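Side-chain contacts in Xaa-Pro dipeptidase (Pyrococcus horikoshii, PDB 1WY2), which probably splits dipeptides with a C-terminal proline, working as a homodimer with two metal ions in each subunit: residues A[80-85]-A[99-104]; A[188-193]-A[197-202]; A[244-249]-A[273-278]. All blocks are in the same frame, centred on the assembly; numbering follows the deposited sequence.

Contact 1: A[80-85]-A[99-104]; sequences EFYKAL and YGFIEE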
ATOM      1  N   GLU A  80     -26.216   6.980  -3.740  1.00 44.62           N
ATOM      2  CA  GLU A  80     -26.572   8.049  -2.816  1.00 44.33           C
ATOM      3  C   GLU A  80     -25.506   9.138  -2.880  1.00 42.99           C
ATOM      4  O   GLU A  80     -25.809  10.330  -2.791  1.00 42.78           O
ATOM      5  CB  GLU A  80     -26.663   7.503  -1.391  1.00 45.91           C
ATOM      6  CG  GLU A  80     -27.712   6.419  -1.206  1.00 48.28           C
ATOM      7  CD  GLU A  80     -27.679   5.814   0.183  1.00 48.94           C
ATOM      8  OE1 GLU A  80     -27.817   6.570   1.170  1.00 49.84           O
ATOM      9  OE2 GLU A  80     -27.513   4.582   0.289  1.00 50.09           O
ATOM     10  N   PHE A  81     -24.256   8.715  -3.036  1.00 41.64           N
ATOM     11  CA  PHE A  81     -23.136   9.643  -3.124  1.00 39.65           C
ATOM     12  C   PHE A  81     -23.224  10.449  -4.414  1.00 39.57           C
ATOM     13  O   PHE A  81     -23.157  11.678  -4.399  1.00 39.14           O
ATOM     14  CB  PHE A  81     -21.806   8.879  -3.087  1.00 38.55           C
ATOM     15  CG  PHE A  81     -20.602   9.753  -3.309  1.00 36.87           C
ATOM     16  CD1 PHE A  81     -20.249  10.722  -2.374  1.00 35.86           C
ATOM     17  CD2 PHE A  81     -19.842   9.631  -4.467  1.00 36.86           C
ATOM     18  CE1 PHE A  81     -19.156  11.560  -2.593  1.00 35.52           C
ATOM     19  CE2 PHE A  81     -18.747  10.466  -4.695  1.00 35.10           C
ATOM     20  CZ  PHE A  81     -18.405  11.432  -3.756  1.00 34.61           C
ATOM     21  N   TYR A  82     -23.381   9.748  -5.534  1.00 39.05           N
ATOM     22  CA  TYR A  82     -23.472  10.402  -6.833  1.00 39.42           C
ATOM     23  C   TYR A  82     -24.635  11.381  -6.910  1.00 39.35           C
ATOM     24  O   TYR A  82     -24.560  12.387  -7.615  1.00 39.36           O
ATOM     25  CB  TYR A  82     -23.597   9.354  -7.941  1.00 39.98           C
ATOM     26  CG  TYR A  82     -22.377   8.471  -8.067  1.00 40.45           C
ATOM     27  CD1 TYR A  82     -21.120   9.022  -8.311  1.00 40.38           C
ATOM     28  CD2 TYR A  82     -22.473   7.087  -7.924  1.00 41.34           C
ATOM     29  CE1 TYR A  82     -19.987   8.220  -8.409  1.00 40.54           C
ATOM     30  CE2 TYR A  82     -21.343   6.273  -8.021  1.00 41.41           C
ATOM     31  CZ  TYR A  82     -20.105   6.848  -8.264  1.00 41.07           C
ATOM     32  OH  TYR A  82     -18.981   6.057  -8.356  1.00 42.01           O
ATOM     33  N   LYS A  83     -25.710  11.087  -6.186  1.00 40.03           N
ATOM     34  CA  LYS A  83     -26.873  11.963  -6.189  1.00 41.06           C
ATOM     35  C   LYS A  83     -26.503  13.309  -5.573  1.00 40.04           C
ATOM     36  O   LYS A  83     -26.985  14.356  -6.003  1.00 40.12           O
ATOM     37  CB  LYS A  83     -28.023  11.329  -5.404  1.00 42.90           C
ATOM     38  CG  LYS A  83     -29.307  12.143  -5.444  1.00 45.60           C
ATOM     39  CD  LYS A  83     -30.469  11.387  -4.826  1.00 47.92           C
ATOM     40  CE  LYS A  83     -31.764  12.174  -4.958  1.00 49.17           C
ATOM     41  NZ  LYS A  83     -32.930  11.415  -4.428  1.00 52.00           N
ATOM     42  N   ALA A  84     -25.636  13.272  -4.566  1.00 40.01           N
ATOM     43  CA  ALA A  84     -25.191  14.483  -3.890  1.00 39.10           C
ATOM     44  C   ALA A  84     -24.359  15.349  -4.832  1.00 39.61           C
ATOM     45  O   ALA A  84     -24.301  16.570  -4.685  1.00 39.15           O
ATOM     46  CB  ALA A  84     -24.374  14.116  -2.657  1.00 39.80           C
ATOM     47  N   LEU A  85     -23.719  14.704  -5.804  1.00 38.33           N
ATOM     48  CA  LEU A  85     -22.879  15.397  -6.773  1.00 38.87           C
ATOM     49  C   LEU A  85     -23.668  15.949  -7.960  1.00 38.66           C
ATOM     50  O   LEU A  85     -23.152  16.762  -8.726  1.00 38.12           O
ATOM     51  CB  LEU A  85     -21.780  14.453  -7.282  1.00 39.71           C
ATOM     52  CG  LEU A  85     -20.583  14.123  -6.379  1.00 40.70           C
ATOM     53  CD1 LEU A  85     -19.628  15.299  -6.351  1.00 41.00           C
ATOM     54  CD2 LEU A  85     -21.050  13.773  -4.976  1.00 40.19           C
ATOM     55  N   TYR A  99      -9.492   6.038 -13.232  1.00 22.78           N
ATOM     56  CA  TYR A  99     -10.308   6.096 -14.441  1.00 24.77           C
ATOM     57  C   TYR A  99     -11.738   5.591 -14.239  1.00 24.06           C
ATOM     58  O   TYR A  99     -12.699   6.265 -14.608  1.00 26.62           O
ATOM     59  CB  TYR A  99      -9.626   5.276 -15.545  1.00 24.71           C
ATOM     60  CG  TYR A  99     -10.382   5.234 -16.852  1.00 26.08           C
ATOM     61  CD1 TYR A  99     -10.465   6.359 -17.669  1.00 27.39           C
ATOM     62  CD2 TYR A  99     -11.019   4.066 -17.270  1.00 29.05           C
ATOM     63  CE1 TYR A  99     -11.162   6.323 -18.872  1.00 30.07           C
ATOM     64  CE2 TYR A  99     -11.719   4.019 -18.471  1.00 29.52           C
ATOM     65  CZ  TYR A  99     -11.787   5.148 -19.265  1.00 29.50           C
ATOM     66  OH  TYR A  99     -12.469   5.100 -20.460  1.00 32.66           O
ATOM     67  N   GLY A 100     -11.866   4.404 -13.658  1.00 24.91           N
ATOM     68  CA  GLY A 100     -13.176   3.818 -13.435  1.00 26.58           C
ATOM     69  C   GLY A 100     -14.116   4.695 -12.632  1.00 28.26           C
ATOM     70  O   GLY A 100     -15.300   4.807 -12.952  1.00 27.74           O
ATOM     71  N   PHE A 101     -13.586   5.322 -11.590  1.00 27.66           N
ATOM     72  CA  PHE A 101     -14.387   6.189 -10.738  1.00 27.97           C
ATOM     73  C   PHE A 101     -14.824   7.439 -11.496  1.00 26.85           C
ATOM     74  O   PHE A 101     -15.963   7.888 -11.363  1.00 27.04           O
ATOM     75  CB  PHE A 101     -13.586   6.585  -9.497  1.00 29.05           C
ATOM     76  CG  PHE A 101     -14.400   7.284  -8.452  1.00 32.30           C
ATOM     77  CD1 PHE A 101     -15.373   6.594  -7.736  1.00 34.13           C
ATOM     78  CD2 PHE A 101     -14.211   8.637  -8.192  1.00 33.91           C
ATOM     79  CE1 PHE A 101     -16.146   7.242  -6.774  1.00 35.05           C
ATOM     80  CE2 PHE A 101     -14.979   9.293  -7.233  1.00 34.19           C
ATOM     81  CZ  PHE A 101     -15.947   8.593  -6.524  1.00 33.84           C
ATOM     82  N   ILE A 102     -13.916   7.999 -12.290  1.00 26.01           N
ATOM     83  CA  ILE A 102     -14.220   9.191 -13.071  1.00 26.87           C
ATOM     84  C   ILE A 102     -15.318   8.915 -14.092  1.00 28.92           C
ATOM     85  O   ILE A 102     -16.168   9.770 -14.346  1.00 29.22           O
ATOM     86  CB  ILE A 102     -12.970   9.711 -13.804  1.00 27.60           C
ATOM     87  CG1 ILE A 102     -11.949  10.217 -12.778  1.00 25.37           C
ATOM     88  CG2 ILE A 102     -13.356  10.814 -14.778  1.00 27.10           C
ATOM     89  CD1 ILE A 102     -10.643  10.670 -13.377  1.00 26.76           C
ATOM     90  N   GLU A 103     -15.300   7.726 -14.683  1.00 28.63           N
ATOM     91  CA  GLU A 103     -16.323   7.371 -15.660  1.00 31.02           C
ATOM     92  C   GLU A 103     -17.684   7.309 -14.976  1.00 30.44           C
ATOM     93  O   GLU A 103     -18.700   7.676 -15.566  1.00 31.41           O
ATOM     94  CB  GLU A 103     -15.993   6.031 -16.320  1.00 31.76           C
ATOM     95  CG  GLU A 103     -14.810   6.098 -17.276  1.00 33.73           C
ATOM     96  CD  GLU A 103     -14.994   7.151 -18.356  1.00 35.99           C
ATOM     97  OE1 GLU A 103     -15.997   7.080 -19.100  1.00 37.19           O
ATOM     98  OE2 GLU A 103     -14.137   8.052 -18.464  1.00 36.12           O
ATOM     99  N   GLU A 104     -17.699   6.845 -13.731  1.00 31.13           N
ATOM    100  CA  GLU A 104     -18.933   6.768 -12.957  1.00 33.15           C
ATOM    101  C   GLU A 104     -19.479   8.176 -12.741  1.00 33.09           C
ATOM    102  O   GLU A 104     -20.662   8.435 -12.951  1.00 33.49           O
ATOM    103  CB  GLU A 104     -18.672   6.115 -11.596  1.00 34.30           C
ATOM    104  CG  GLU A 104     -18.531   4.604 -11.630  1.00 37.92           C
ATOM    105  CD  GLU A 104     -19.854   3.902 -11.878  1.00 40.32           C
ATOM    106  OE1 GLU A 104     -20.446   4.105 -12.960  1.00 41.30           O
ATOM    107  OE2 GLU A 104     -20.302   3.151 -10.986  1.00 40.87           O
TER
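The first torsions of Phe-81 and Phe-101 both swing the ring opposite the backbone N (chi1 174° and -170°), and each phenylalanine thereby reaches across from its own helix until the two rings touch. Phe-81 CE2 comes to 3.8 Å from Phe-101 CZ, arriving at the edge of the Phe-101 ring and near its plane, while the two side chains cross at about a right angle. Tyr-82, one residue further on, has CG beside its own N instead and sends its phenol into the notch between Phe-101 and Glu-104. There its OH lies 3.5 Å from Phe-101 CE1 and 3.3 Å from Glu-104 CB, close to carbon on both counts, and no hydrogen bond joins the two segments. The contact with Glu-104 is made by the aliphatic base of that chain. The bend at chi2 brings its carboxylate to Lys-108, which forms a salt bridge with OE2.

Within its own helix Phe-81 is backed by Leu-85, whose CD2 sits 3.7 Å above one face of the ring, toward the rim. Tyr-44 meets both phenylalanine rings, lying almost parallel to that of Phe-101, and Leu-24 of strand 22-25 touches both as well. The side chains span a wide gap, because the axes of segments 80-85 and 99-104 come no nearer than 12.6 Å and are inclined at 61°. Beyond the contact, Tyr-99 and Ile-102 pack on Ile-102 and Tyr-99 of the second subunit. Aromatic side chains thus bridge two helices over a common sheet, in the alpha/beta layering of the creatinase/prolidase N-terminal domain, where helix 99-108 forms the beta-alpha-beta crossover between parallel strands 90-93 and 113-116.

Contact 2: A[188-193]-A[197-202]; sequences GYRSAL and VASDKR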
ATOM      1  N   GLY A 188      25.929  -7.679   0.181  1.00 20.56           N
ATOM      2  CA  GLY A 188      26.730  -8.190  -0.918  1.00 20.61           C
ATOM      3  C   GLY A 188      26.251  -7.681  -2.261  1.00 20.26           C
ATOM      4  O   GLY A 188      25.980  -6.489  -2.420  1.00 21.38           O
ATOM      5  N   TYR A 189      26.129  -8.580  -3.232  1.00 21.39           N
ATOM      6  CA  TYR A 189      25.684  -8.178  -4.558  1.00 21.70           C
ATOM      7  C   TYR A 189      24.315  -7.500  -4.519  1.00 20.16           C
ATOM      8  O   TYR A 189      23.981  -6.730  -5.416  1.00 21.14           O
ATOM      9  CB  TYR A 189      25.635  -9.384  -5.509  1.00 23.33           C
ATOM     10  CG  TYR A 189      24.526 -10.369  -5.215  1.00 25.56           C
ATOM     11  CD1 TYR A 189      24.664 -11.329  -4.215  1.00 26.95           C
ATOM     12  CD2 TYR A 189      23.327 -10.321  -5.922  1.00 25.91           C
ATOM     13  CE1 TYR A 189      23.630 -12.219  -3.928  1.00 30.11           C
ATOM     14  CE2 TYR A 189      22.288 -11.203  -5.642  1.00 28.26           C
ATOM     15  CZ  TYR A 189      22.446 -12.148  -4.644  1.00 29.61           C
ATOM     16  OH  TYR A 189      21.415 -13.016  -4.359  1.00 32.62           O
ATOM     17  N   ARG A 190      23.525  -7.774  -3.484  1.00 19.38           N
ATOM     18  CA  ARG A 190      22.200  -7.166  -3.387  1.00 18.88           C
ATOM     19  C   ARG A 190      22.263  -5.679  -3.063  1.00 17.86           C
ATOM     20  O   ARG A 190      21.312  -4.948  -3.327  1.00 18.66           O
ATOM     21  CB  ARG A 190      21.332  -7.881  -2.342  1.00 18.48           C
ATOM     22  CG  ARG A 190      21.058  -9.346  -2.662  1.00 19.43           C
ATOM     23  CD  ARG A 190      19.845  -9.888  -1.905  1.00 21.42           C
ATOM     24  NE  ARG A 190      18.583  -9.391  -2.457  1.00 22.06           N
ATOM     25  CZ  ARG A 190      17.814  -8.470  -1.884  1.00 23.89           C
ATOM     26  NH1 ARG A 190      18.163  -7.928  -0.724  1.00 21.27           N
ATOM     27  NH2 ARG A 190      16.693  -8.087  -2.481  1.00 24.23           N
ATOM     28  N   SER A 191      23.376  -5.226  -2.491  1.00 16.92           N
ATOM     29  CA  SER A 191      23.500  -3.808  -2.164  1.00 17.40           C
ATOM     30  C   SER A 191      23.537  -2.958  -3.439  1.00 19.09           C
ATOM     31  O   SER A 191      23.413  -1.729  -3.382  1.00 17.75           O
ATOM     32  CB  SER A 191      24.741  -3.556  -1.292  1.00 19.58           C
ATOM     33  OG  SER A 191      25.946  -3.947  -1.926  1.00 18.01           O
ATOM     34  N   ALA A 192      23.688  -3.624  -4.583  1.00 18.85           N
ATOM     35  CA  ALA A 192      23.724  -2.953  -5.883  1.00 18.77           C
ATOM     36  C   ALA A 192      22.312  -2.712  -6.414  1.00 18.20           C
ATOM     37  O   ALA A 192      22.129  -2.086  -7.457  1.00 18.81           O
ATOM     38  CB  ALA A 192      24.526  -3.789  -6.891  1.00 20.11           C
ATOM     39  N   LEU A 193      21.318  -3.223  -5.693  1.00 19.13           N
ATOM     40  CA  LEU A 193      19.916  -3.053  -6.066  1.00 19.62           C
ATOM     41  C   LEU A 193      19.367  -1.936  -5.182  1.00 18.42           C
ATOM     42  O   LEU A 193      19.165  -2.135  -3.989  1.00 18.62           O
ATOM     43  CB  LEU A 193      19.142  -4.348  -5.798  1.00 20.67           C
ATOM     44  CG  LEU A 193      19.706  -5.609  -6.455  1.00 22.68           C
ATOM     45  CD1 LEU A 193      18.941  -6.832  -5.971  1.00 21.89           C
ATOM     46  CD2 LEU A 193      19.620  -5.472  -7.968  1.00 23.73           C
ATOM     47  N   VAL A 197      14.730  -5.036  -1.313  1.00 19.88           N
ATOM     48  CA  VAL A 197      14.014  -5.380  -0.092  1.00 18.60           C
ATOM     49  C   VAL A 197      14.632  -6.627   0.545  1.00 19.30           C
ATOM     50  O   VAL A 197      15.056  -7.548  -0.157  1.00 20.99           O
ATOM     51  CB  VAL A 197      12.518  -5.620  -0.392  1.00 19.72           C
ATOM     52  CG1 VAL A 197      11.793  -6.094   0.862  1.00 20.71           C
ATOM     53  CG2 VAL A 197      11.890  -4.327  -0.897  1.00 20.32           C
ATOM     54  N   ALA A 198      14.694  -6.644   1.873  1.00 18.89           N
ATOM     55  CA  ALA A 198      15.277  -7.765   2.609  1.00 18.06           C
ATOM     56  C   ALA A 198      14.803  -9.106   2.052  1.00 19.28           C
ATOM     57  O   ALA A 198      13.606  -9.309   1.847  1.00 20.84           O
ATOM     58  CB  ALA A 198      14.923  -7.655   4.088  1.00 18.38           C
ATOM     59  N   SER A 199      15.747 -10.018   1.825  1.00 19.08           N
ATOM     60  CA  SER A 199      15.427 -11.331   1.266  1.00 20.00           C
ATOM     61  C   SER A 199      15.935 -12.491   2.123  1.00 19.75           C
ATOM     62  O   SER A 199      16.357 -12.304   3.263  1.00 20.91           O
ATOM     63  CB  SER A 199      16.016 -11.452  -0.142  1.00 19.71           C
ATOM     64  OG  SER A 199      17.426 -11.605  -0.091  1.00 21.18           O
ATOM     65  N   ASP A 200      15.895 -13.696   1.562  1.00 22.30           N
ATOM     66  CA  ASP A 200      16.352 -14.875   2.287  1.00 23.43           C
ATOM     67  C   ASP A 200      17.867 -15.035   2.255  1.00 23.16           C
ATOM     68  O   ASP A 200      18.418 -15.919   2.913  1.00 24.13           O
ATOM     69  CB  ASP A 200      15.683 -16.132   1.728  1.00 27.22           C
ATOM     70  CG  ASP A 200      14.206 -16.187   2.039  1.00 32.43           C
ATOM     71  OD1 ASP A 200      13.851 -16.102   3.235  1.00 37.40           O
ATOM     72  OD2 ASP A 200      13.398 -16.312   1.096  1.00 35.82           O
ATOM     73  N   LYS A 201      18.541 -14.179   1.493  1.00 21.85           N
ATOM     74  CA  LYS A 201      19.993 -14.236   1.399  1.00 21.50           C
ATOM     75  C   LYS A 201      20.621 -14.055   2.772  1.00 22.01           C
ATOM     76  O   LYS A 201      20.165 -13.233   3.565  1.00 21.84           O
ATOM     77  CB  LYS A 201      20.524 -13.140   0.471  1.00 21.17           C
ATOM     78  CG  LYS A 201      22.052 -13.072   0.421  1.00 21.20           C
ATOM     79  CD  LYS A 201      22.543 -11.903  -0.425  1.00 20.95           C
ATOM     80  CE  LYS A 201      24.062 -11.874  -0.510  1.00 20.54           C
ATOM     81  NZ  LYS A 201      24.723 -11.740   0.819  1.00 20.99           N
ATOM     82  N   ARG A 202      21.665 -14.824   3.056  1.00 22.57           N
ATOM     83  CA  ARG A 202      22.345 -14.690   4.329  1.00 23.80           C
ATOM     84  C   ARG A 202      23.543 -13.771   4.153  1.00 24.13           C
ATOM     85  O   ARG A 202      24.244 -13.821   3.141  1.00 23.13           O
ATOM     86  CB  ARG A 202      22.777 -16.056   4.867  1.00 27.89           C
ATOM     87  CG  ARG A 202      21.601 -16.865   5.410  1.00 31.17           C
ATOM     88  CD  ARG A 202      22.023 -18.177   6.047  1.00 34.53           C
ATOM     89  NE  ARG A 202      20.864 -18.917   6.544  1.00 35.94           N
ATOM     90  CZ  ARG A 202      20.163 -18.588   7.626  1.00 36.10           C
ATOM     91  NH1 ARG A 202      20.499 -17.527   8.347  1.00 36.66           N
ATOM     92  NH2 ARG A 202      19.117 -19.321   7.985  1.00 37.26           N
TER
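Arg-190 and Lys-201 lie alongside each other in the connection between strands 184-187 and 208-217 of the M24 metallopeptidase domain, the pita-bread fold, where Ser-199 also closes an ST turn. The two long chains run past one another in opposite directions, and Arg-190 CD comes to 3.7 Å from Lys-201 CD. Arg-190 has CG beside its backbone N, is extended at chi2 and bends at chi3 (74°), which carries its guanidinium to the carbonyl of Val-197. Both terminal nitrogens reach that oxygen, Arg-190 NH2 at 2.9 Å and NH1 at 3.2 Å from Val-197 O, yet both bonds are weak because the N-H directions point well off the acceptor. The stronger partner is Glu-160, whose OE1 forms a salt bridge with NH1. Ser-199 OG sits 3.3 Å above one face of the same guanidinium, toward its rim; it is not bonded to the arginine, but is hydrogen-bonded to Glu-160 OE1. This one carboxylate oxygen therefore ties together the arginine and the serine that covers it.

Lys-201 is straight as far as CE and then kinks at chi4 (-60°). Its methylenes brush the Tyr-189 ring, CE lying 3.5 Å from Tyr-189 CE1, while Arg-190 CG rests over one face of that ring near the rim. The kink delivers NZ to Ser-187 and Asp-207, the latter in a salt bridge, as well as to Arg-202 O, which it approaches from above the carbonyl plane. Gly-188, at positive phi, precedes the 3-10 segment 189-192, and its O accepts from both N and OG of Ser-191. In the ST turn, Ser-199 OG accepts from Lys-201 N at 3.2 Å, with a nearly straight N-H...O angle of 165°.

Contact 3: A[244-249]-A[273-278]; sequences VLEAQK and AEYGYG
Glu-246 OE1 accepts the hydroxyl hydrogen of Tyr-275 in a short bond, 2.7 Å from OH to OE1. The carboxylate uses the syn lone pair of OE1, on the side facing its other oxygen, and OE2 consequently stays in the neighbourhood at 3.7 Å from Tyr-275 OH. Ring and carboxylate planes stand almost perpendicular, 87° apart. Glu-246 OE1 also lies 3.5 Å from Tyr-275 CZ, so the carboxylate meets the hydroxyl and the ring carbons next to it.

Their conformations span the distance from both sides. Glu-246 leaves helix 235-254 with CG trans to the backbone N (chi1 -177°) and continues extended, holding the carboxylate well clear of the helix. Tyr-275 projects its ring back toward that helix from the place where helix 261-274 gives out. The backbone there is closed by a Schellman motif: Gly-276 takes a positive phi, with two bonds back into the last turn, among them Gly-276 N to Ala-273 O at 2.8 Å. Tyr-275 is thus held immediately before the reversal of the chain.

Deeper between the helices, Ile-271 packs against Glu-246 and Ala-247, and Ile-272 against Ala-247, so that isoleucine side chains lie beside this part of helix 235-254. A second tyrosine past the turn takes part as well: Tyr-277 OH is hydrogen-bonded to Glu-239 OE2, about two turns earlier on the same helix as Glu-246. The bond therefore joins two consecutive helices of the M24 domain at its surface, away from the metal site. A phenol donating to a carboxylate suggests that Glu-246 is ionised, and the hydrogen bond would favour that charged form, probably making the tyrosine proton somewhat harder to lose.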
ATOM      1  N   VAL A 244      30.128   8.660  -1.941  1.00 17.06           N
ATOM      2  CA  VAL A 244      28.725   8.879  -1.601  1.00 16.89           C
ATOM      3  C   VAL A 244      28.626   9.753  -0.347  1.00 17.23           C
ATOM      4  O   VAL A 244      27.789  10.650  -0.272  1.00 18.01           O
ATOM      5  CB  VAL A 244      27.988   7.543  -1.363  1.00 17.22           C
ATOM      6  CG1 VAL A 244      26.572   7.807  -0.853  1.00 17.70           C
ATOM      7  CG2 VAL A 244      27.925   6.750  -2.667  1.00 16.87           C
ATOM      8  N   LEU A 245      29.491   9.495   0.631  1.00 18.36           N
ATOM      9  CA  LEU A 245      29.496  10.273   1.868  1.00 18.94           C
ATOM     10  C   LEU A 245      29.788  11.742   1.574  1.00 19.11           C
ATOM     11  O   LEU A 245      29.149  12.640   2.124  1.00 18.83           O
ATOM     12  CB  LEU A 245      30.554   9.729   2.833  1.00 21.02           C
ATOM     13  CG  LEU A 245      30.686  10.460   4.173  1.00 21.98           C
ATOM     14  CD1 LEU A 245      29.399  10.296   4.979  1.00 23.61           C
ATOM     15  CD2 LEU A 245      31.870   9.900   4.943  1.00 24.23           C
ATOM     16  N   GLU A 246      30.763  11.984   0.706  1.00 19.96           N
ATOM     17  CA  GLU A 246      31.136  13.348   0.349  1.00 20.03           C
ATOM     18  C   GLU A 246      29.975  14.065  -0.337  1.00 19.51           C
ATOM     19  O   GLU A 246      29.662  15.212  -0.017  1.00 19.95           O
ATOM     20  CB  GLU A 246      32.341  13.331  -0.587  1.00 21.70           C
ATOM     21  CG  GLU A 246      32.850  14.713  -0.966  1.00 23.71           C
ATOM     22  CD  GLU A 246      33.863  14.664  -2.092  1.00 26.95           C
ATOM     23  OE1 GLU A 246      34.523  13.614  -2.255  1.00 27.57           O
ATOM     24  OE2 GLU A 246      34.008  15.678  -2.809  1.00 27.36           O
ATOM     25  N   ALA A 247      29.345  13.378  -1.284  1.00 17.76           N
ATOM     26  CA  ALA A 247      28.222  13.943  -2.023  1.00 17.68           C
ATOM     27  C   ALA A 247      27.027  14.216  -1.112  1.00 17.88           C
ATOM     28  O   ALA A 247      26.383  15.256  -1.224  1.00 18.63           O
ATOM     29  CB  ALA A 247      27.813  12.995  -3.151  1.00 17.32           C
ATOM     30  N   GLN A 248      26.735  13.285  -0.208  1.00 17.90           N
ATOM     31  CA  GLN A 248      25.601  13.453   0.696  1.00 17.42           C
ATOM     32  C   GLN A 248      25.846  14.633   1.635  1.00 17.67           C
ATOM     33  O   GLN A 248      24.968  15.473   1.830  1.00 16.19           O
ATOM     34  CB  GLN A 248      25.374  12.164   1.500  1.00 18.34           C
ATOM     35  CG  GLN A 248      23.962  12.000   2.084  1.00 17.43           C
ATOM     36  CD  GLN A 248      23.815  12.577   3.480  1.00 18.53           C
ATOM     37  OE1 GLN A 248      24.788  12.996   4.098  1.00 19.26           O
ATOM     38  NE2 GLN A 248      22.590  12.583   3.989  1.00 18.20           N
ATOM     39  N   LYS A 249      27.043  14.701   2.208  1.00 17.96           N
ATOM     40  CA  LYS A 249      27.372  15.791   3.121  1.00 20.27           C
ATOM     41  C   LYS A 249      27.288  17.149   2.435  1.00 20.12           C
ATOM     42  O   LYS A 249      26.736  18.101   2.991  1.00 21.30           O
ATOM     43  CB  LYS A 249      28.775  15.599   3.700  1.00 23.33           C
ATOM     44  CG  LYS A 249      28.863  14.531   4.774  1.00 28.74           C
ATOM     45  CD  LYS A 249      30.287  14.404   5.298  1.00 31.63           C
ATOM     46  CE  LYS A 249      30.791  15.727   5.862  1.00 34.70           C
ATOM     47  NZ  LYS A 249      32.222  15.649   6.273  1.00 39.44           N
ATOM     48  N   ALA A 273      29.666  12.393 -10.558  1.00 23.39           N
ATOM     49  CA  ALA A 273      30.020  12.335 -11.972  1.00 24.44           C
ATOM     50  C   ALA A 273      31.498  12.660 -12.184  1.00 26.43           C
ATOM     51  O   ALA A 273      32.146  12.076 -13.053  1.00 26.28           O
ATOM     52  CB  ALA A 273      29.148  13.296 -12.774  1.00 24.81           C
ATOM     53  N   GLU A 274      32.026  13.588 -11.389  1.00 26.72           N
ATOM     54  CA  GLU A 274      33.433  13.971 -11.498  1.00 28.84           C
ATOM     55  C   GLU A 274      34.357  12.791 -11.214  1.00 28.08           C
ATOM     56  O   GLU A 274      35.462  12.712 -11.756  1.00 28.28           O
ATOM     57  CB  GLU A 274      33.758  15.116 -10.534  1.00 32.09           C
ATOM     58  CG  GLU A 274      33.231  16.470 -10.968  1.00 37.27           C
ATOM     59  CD  GLU A 274      33.717  17.596 -10.071  1.00 41.14           C
ATOM     60  OE1 GLU A 274      33.365  17.603  -8.872  1.00 42.44           O
ATOM     61  OE2 GLU A 274      34.456  18.473 -10.566  1.00 43.92           O
ATOM     62  N   TYR A 275      33.912  11.880 -10.353  1.00 26.12           N
ATOM     63  CA  TYR A 275      34.709  10.706 -10.031  1.00 25.36           C
ATOM     64  C   TYR A 275      34.519   9.622 -11.088  1.00 24.36           C
ATOM     65  O   TYR A 275      35.157   8.576 -11.028  1.00 26.54           O
ATOM     66  CB  TYR A 275      34.335  10.147  -8.652  1.00 26.17           C
ATOM     67  CG  TYR A 275      34.866  10.950  -7.483  1.00 26.91           C
ATOM     68  CD1 TYR A 275      34.054  11.861  -6.808  1.00 26.63           C
ATOM     69  CD2 TYR A 275      36.182  10.798  -7.054  1.00 28.25           C
ATOM     70  CE1 TYR A 275      34.541  12.602  -5.728  1.00 28.11           C
ATOM     71  CE2 TYR A 275      36.680  11.535  -5.978  1.00 28.82           C
ATOM     72  CZ  TYR A 275      35.855  12.432  -5.320  1.00 30.27           C
ATOM     73  OH  TYR A 275      36.339  13.149  -4.249  1.00 30.08           O
ATOM     74  N   GLY A 276      33.635   9.877 -12.051  1.00 23.33           N
ATOM     75  CA  GLY A 276      33.392   8.919 -13.117  1.00 23.21           C
ATOM     76  C   GLY A 276      32.338   7.866 -12.826  1.00 22.59           C
ATOM     77  O   GLY A 276      32.217   6.887 -13.566  1.00 22.84           O
ATOM     78  N   TYR A 277      31.568   8.067 -11.759  1.00 21.65           N
ATOM     79  CA  TYR A 277      30.523   7.121 -11.365  1.00 21.08           C
ATOM     80  C   TYR A 277      29.111   7.614 -11.683  1.00 21.46           C
ATOM     81  O   TYR A 277      28.129   7.056 -11.190  1.00 20.96           O
ATOM     82  CB  TYR A 277      30.622   6.840  -9.862  1.00 21.63           C
ATOM     83  CG  TYR A 277      31.754   5.917  -9.467  1.00 21.25           C
ATOM     84  CD1 TYR A 277      31.662   4.541  -9.679  1.00 23.11           C
ATOM     85  CD2 TYR A 277      32.914   6.416  -8.879  1.00 24.26           C
ATOM     86  CE1 TYR A 277      32.697   3.682  -9.312  1.00 24.72           C
ATOM     87  CE2 TYR A 277      33.963   5.563  -8.508  1.00 25.70           C
ATOM     88  CZ  TYR A 277      33.844   4.199  -8.729  1.00 26.77           C
ATOM     89  OH  TYR A 277      34.866   3.349  -8.366  1.00 29.04           O
ATOM     90  N   GLY A 278      29.009   8.646 -12.514  1.00 20.91           N
ATOM     91  CA  GLY A 278      27.705   9.198 -12.854  1.00 21.91           C
ATOM     92  C   GLY A 278      26.665   8.213 -13.354  1.00 22.43           C
ATOM     93  O   GLY A 278      25.489   8.308 -13.000  1.00 23.42           O
TER

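Along the chain the three contacts follow in series. Contact 1 belongs to the N-terminal domain, with both of its helices beside the six-stranded mixed sheet; contacts 2 and 3 lie in the M24 domain. The centre of contact 1 is 45 Å from that of contact 2 and 50 Å from that of contact 3, on the far side of the chain's centre from the latter. Contacts 2 and 3 have centres 23 Å apart and nearest atoms about 10 Å apart. The contacts thus belong to separate domains, and only contact 2 comes near the dinuclear site, the side chain of Val-197 being about 11 Å from a bound zinc ion; contact 1 adjoins the second subunit.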